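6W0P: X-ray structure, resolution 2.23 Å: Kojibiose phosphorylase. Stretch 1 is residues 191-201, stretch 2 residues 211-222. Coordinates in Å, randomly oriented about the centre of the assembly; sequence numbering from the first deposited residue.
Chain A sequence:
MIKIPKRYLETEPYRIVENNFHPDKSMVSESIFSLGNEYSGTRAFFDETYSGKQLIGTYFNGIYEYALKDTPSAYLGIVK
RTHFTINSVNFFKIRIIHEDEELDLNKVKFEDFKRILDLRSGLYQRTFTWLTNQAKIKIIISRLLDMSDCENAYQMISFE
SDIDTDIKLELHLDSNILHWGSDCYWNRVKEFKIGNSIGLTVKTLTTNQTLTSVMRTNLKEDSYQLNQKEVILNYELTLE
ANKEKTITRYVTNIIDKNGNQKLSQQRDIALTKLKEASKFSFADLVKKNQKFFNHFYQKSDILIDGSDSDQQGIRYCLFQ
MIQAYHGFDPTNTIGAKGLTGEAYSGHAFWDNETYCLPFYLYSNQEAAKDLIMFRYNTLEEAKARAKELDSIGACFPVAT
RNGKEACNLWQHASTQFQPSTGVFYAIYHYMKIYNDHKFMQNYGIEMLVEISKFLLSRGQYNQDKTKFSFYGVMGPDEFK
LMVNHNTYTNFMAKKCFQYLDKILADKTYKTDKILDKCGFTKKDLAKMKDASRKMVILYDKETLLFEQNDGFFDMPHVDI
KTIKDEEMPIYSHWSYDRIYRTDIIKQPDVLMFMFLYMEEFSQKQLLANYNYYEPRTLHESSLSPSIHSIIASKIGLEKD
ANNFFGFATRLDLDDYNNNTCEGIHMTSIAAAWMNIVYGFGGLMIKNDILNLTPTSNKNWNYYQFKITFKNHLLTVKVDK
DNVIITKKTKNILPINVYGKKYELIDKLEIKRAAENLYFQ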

# COMPACT_ATOMS: atom_id res chain seq x y z
N GLU A 191 16.91 13.25 38.31
CA GLU A 191 17.63 14.54 38.22
C GLU A 191 18.50 14.68 39.47
O GLU A 191 18.08 14.16 40.51
N PHE A 192 19.69 15.27 39.39
CA PHE A 192 20.65 15.29 40.52
C PHE A 192 21.61 16.46 40.41
O PHE A 192 21.95 16.87 39.27
N LYS A 193 22.06 16.96 41.56
CA LYS A 193 23.23 17.86 41.64
C LYS A 193 24.21 17.23 42.63
O LYS A 193 23.81 16.94 43.75
N ILE A 194 25.43 16.98 42.17
CA ILE A 194 26.56 16.41 42.97
C ILE A 194 27.75 17.34 42.78
O ILE A 194 28.31 17.34 41.68
N GLY A 195 28.09 18.12 43.81
CA GLY A 195 29.18 19.11 43.75
C GLY A 195 28.87 20.18 42.71
O GLY A 195 27.73 20.66 42.68
N ASN A 196 29.83 20.51 41.85
CA ASN A 196 29.65 21.59 40.84
C ASN A 196 29.03 21.01 39.57
O ASN A 196 28.99 21.73 38.54
N SER A 197 28.51 19.78 39.64
CA SER A 197 27.97 19.04 38.48
C SER A 197 26.46 18.87 38.66
O SER A 197 26.01 18.67 39.80
N ILE A 198 25.69 19.03 37.58
CA ILE A 198 24.21 18.86 37.58
C ILE A 198 23.87 18.02 36.36
O ILE A 198 24.57 18.17 35.37
N GLY A 199 22.84 17.16 36.43
CA GLY A 199 22.56 16.25 35.30
C GLY A 199 21.27 15.50 35.45
O GLY A 199 20.54 15.72 36.42
N LEU A 200 20.96 14.66 34.46
CA LEU A 200 19.75 13.81 34.43
C LEU A 200 20.10 12.45 33.84
O LEU A 200 21.13 12.33 33.15
N THR A 201 19.28 11.45 34.15
CA THR A 201 19.30 10.11 33.55
C THR A 201 17.89 9.82 33.06
O THR A 201 16.93 10.01 33.86
N LEU A 211 20.31 7.13 28.90
CA LEU A 211 21.28 8.21 28.66
C LEU A 211 21.45 9.00 29.97
O LEU A 211 20.43 9.30 30.61
N THR A 212 22.69 9.35 30.31
CA THR A 212 23.00 10.32 31.40
C THR A 212 23.66 11.54 30.77
O THR A 212 24.68 11.36 30.06
N SER A 213 23.07 12.71 30.97
CA SER A 213 23.60 14.01 30.53
C SER A 213 24.00 14.81 31.76
O SER A 213 23.11 15.04 32.62
N VAL A 214 25.28 15.20 31.83
CA VAL A 214 25.82 15.99 32.98
C VAL A 214 26.54 17.23 32.45
O VAL A 214 27.25 17.14 31.43
N MET A 215 26.35 18.36 33.13
CA MET A 215 27.10 19.60 32.81
C MET A 215 27.67 20.21 34.09
O MET A 215 27.24 19.87 35.19
N ARG A 216 28.68 21.05 33.88
CA ARG A 216 29.29 21.92 34.90
C ARG A 216 29.97 23.06 34.15
O ARG A 216 30.14 22.91 32.91
N THR A 217 30.38 24.11 34.86
CA THR A 217 30.81 25.40 34.25
C THR A 217 32.03 25.90 35.04
O THR A 217 32.41 25.21 36.00
N ASN A 218 32.61 27.01 34.59
CA ASN A 218 33.74 27.70 35.26
C ASN A 218 33.17 28.87 36.09
O ASN A 218 33.82 29.89 36.22
N LEU A 219 31.97 28.75 36.62
CA LEU A 219 31.38 29.83 37.45
C LEU A 219 30.32 29.21 38.36
O LEU A 219 29.40 28.51 37.85
N LYS A 220 30.46 29.44 39.67
CA LYS A 220 29.41 29.12 40.68
C LYS A 220 28.10 29.79 40.23
O LYS A 220 28.12 30.99 39.94
N GLU A 221 27.02 29.01 40.16
CA GLU A 221 25.65 29.50 39.83
C GLU A 221 25.03 30.15 41.08
O GLU A 221 25.51 29.90 42.19
N ASP A 222 24.00 30.97 40.88
CA ASP A 222 23.27 31.69 41.95
C ASP A 222 22.20 30.72 42.47
O ASP A 222 21.90 30.78 43.65

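The strand that starts at Ser197 and the one that carries Leu211 to Arg216 run antiparallel, and their backbone hydrogen bonds fix which side chains meet. Ile198 and Met215 form one hydrogen-bonded pair, Leu200 and Ser213 the next, and all four side chains share a face. There Ile198 (t, t) lays CG2 3.6 Å from Met215 CG, the thioether chain leaving with chi1 p and then extending t, t. Leu200 takes the p, p rotamer, which brings its end nearer the partner strand: CD1 lies 4.0 Å from Ser213 CB and 4.4 Å from Leu211 CD2.

The other face is built around an absence. At Gly199 the strands close to 4.0 Å between Gly199 CA and Val214 CA, and a CB there would sit 2.6 Å from both Ser213 O and Val214 CG1. Phe192, chi1 p, leaves the neighbouring strand sideways, and the end of its ring comes nearer the partner strand; its edge meets Val214, CZ to CG1 at 3.6 Å, and Thr212, CZ to CG2 at 4.1 Å. Val214 and Thr212 are both m. Thr201, also m, places OG1 2.7 Å from Thr212 OG1.

Toward the turn the contact becomes polar. Arg216 starts p, t and bends at chi3 (m), so that NH1 donates to Ser197 OG at 2.8 Å while Asn196 CB covers one face of the guanidinium. Lys193 runs nearly extended, t at chi1 and chi3 with chi2 off-well at 143°, until chi4 turns p; NZ then gives a very short hydrogen bond to Gly195 O (2.5 Å) and a salt bridge to Glu221 OE2 (3.6 Å). Glu221, p then m, points toward the hairpin. Water 1 gathers this cluster, accepting from Lys193 NZ (2.6 Å) and Asn196 ND2 (2.7 Å), weakly from Lys220 NZ (3.3 Å), and donating to Glu221 OE1 (2.7 Å). Water 2 sits between the backbones, accepting from Thr217 N at 3.0 Å and lying 2.7 Å from Asn196 O.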

# COMPACT_ATOMS: atom_id res chain seq x y z
CB GLU A 191 16.65 15.70 38.05
CG GLU A 191 15.72 15.51 36.86
CD GLU A 191 14.45 14.74 37.18
OE1 GLU A 191 14.10 14.65 38.36
OE2 GLU A 191 13.81 14.23 36.25
CB PHE A 192 21.47 14.00 40.57
CG PHE A 192 22.16 13.64 39.28
CD1 PHE A 192 23.43 14.12 38.99
CD2 PHE A 192 21.54 12.80 38.36
CE1 PHE A 192 24.05 13.80 37.80
CE2 PHE A 192 22.17 12.48 37.17
CZ PHE A 192 23.42 12.98 36.89
CB LYS A 193 22.82 19.30 42.00
CG LYS A 193 23.99 20.26 42.24
CD LYS A 193 23.74 21.66 41.73
CE LYS A 193 24.58 22.71 42.41
NZ LYS A 193 26.03 22.40 42.37
CB ILE A 194 26.86 14.97 42.52
CG1 ILE A 194 25.55 14.17 42.42
CG2 ILE A 194 27.90 14.33 43.43
CD1 ILE A 194 25.68 12.66 42.58
CB ASN A 196 30.96 22.32 40.56
CG ASN A 196 31.35 23.24 41.70
OD1 ASN A 196 32.46 23.14 42.23
ND2 ASN A 196 30.44 24.12 42.08
CB SER A 197 28.70 17.74 38.32
OG SER A 197 30.04 17.99 37.89
CB ILE A 198 23.51 20.23 37.56
CG1 ILE A 198 22.01 20.11 37.82
CG2 ILE A 198 23.78 20.99 36.26
CD1 ILE A 198 21.33 21.43 38.12
CB LEU A 200 18.63 14.50 33.65
CG LEU A 200 18.97 15.04 32.27
CD1 LEU A 200 19.05 13.92 31.24
CD2 LEU A 200 17.92 16.09 31.85
CB THR A 201 19.76 9.03 34.54
OG1 THR A 201 21.11 9.32 34.91
CG2 THR A 201 19.68 7.64 33.95
CB LEU A 211 20.70 9.07 27.54
CG LEU A 211 21.46 10.35 27.22
CD1 LEU A 211 21.25 10.73 25.76
CD2 LEU A 211 21.04 11.49 28.14
CB THR A 212 23.86 9.72 32.51
OG1 THR A 212 23.07 8.73 33.16
CG2 THR A 212 24.30 10.73 33.54
CB SER A 213 22.60 14.78 29.72
OG SER A 213 23.20 15.97 29.23
CB VAL A 214 26.75 15.13 33.85
CG1 VAL A 214 25.97 14.03 34.57
CG2 VAL A 214 27.90 14.54 33.04
CB MET A 215 26.21 20.62 32.10
CG MET A 215 25.09 21.13 32.93
SD MET A 215 24.33 22.50 32.06
CE MET A 215 22.82 22.74 33.01
CB ARG A 216 30.33 21.15 35.72
CG ARG A 216 31.60 20.86 34.93
CD ARG A 216 32.47 19.88 35.67
NE ARG A 216 33.28 20.52 36.70
CZ ARG A 216 33.32 20.13 37.96
NH1 ARG A 216 32.54 19.14 38.39
NH2 ARG A 216 34.10 20.76 38.82
CB THR A 217 29.65 26.40 34.17
OG1 THR A 217 29.41 26.99 35.44
CG2 THR A 217 28.36 25.78 33.67
CB ASN A 218 34.81 28.11 34.23
CG ASN A 218 34.28 29.04 33.16
OD1 ASN A 218 33.08 29.29 33.10
ND2 ASN A 218 35.14 29.55 32.28
CB LEU A 219 30.80 30.91 36.52
CG LEU A 219 30.29 32.17 37.22
CD1 LEU A 219 31.41 32.96 37.87
CD2 LEU A 219 29.54 33.06 36.23
CB LYS A 220 29.82 29.59 42.08
CG LYS A 220 28.85 29.20 43.19
CD LYS A 220 28.78 27.70 43.46
CE LYS A 220 27.58 27.32 44.30
NZ LYS A 220 27.64 25.90 44.72
CB GLU A 221 24.82 28.33 39.29
CG GLU A 221 24.33 27.35 40.35
CD GLU A 221 25.36 26.44 41.00
OE1 GLU A 221 26.50 26.34 40.50
OE2 GLU A 221 25.02 25.83 42.04
CB ASP A 222 22.68 33.01 41.44
CG ASP A 222 23.74 34.06 41.15
OD1 ASP A 222 24.34 34.55 42.11
OD2 ASP A 222 23.99 34.32 39.96
O HOH W 1 27.73 24.30 41.82
O HOH W 2 29.58 24.20 37.74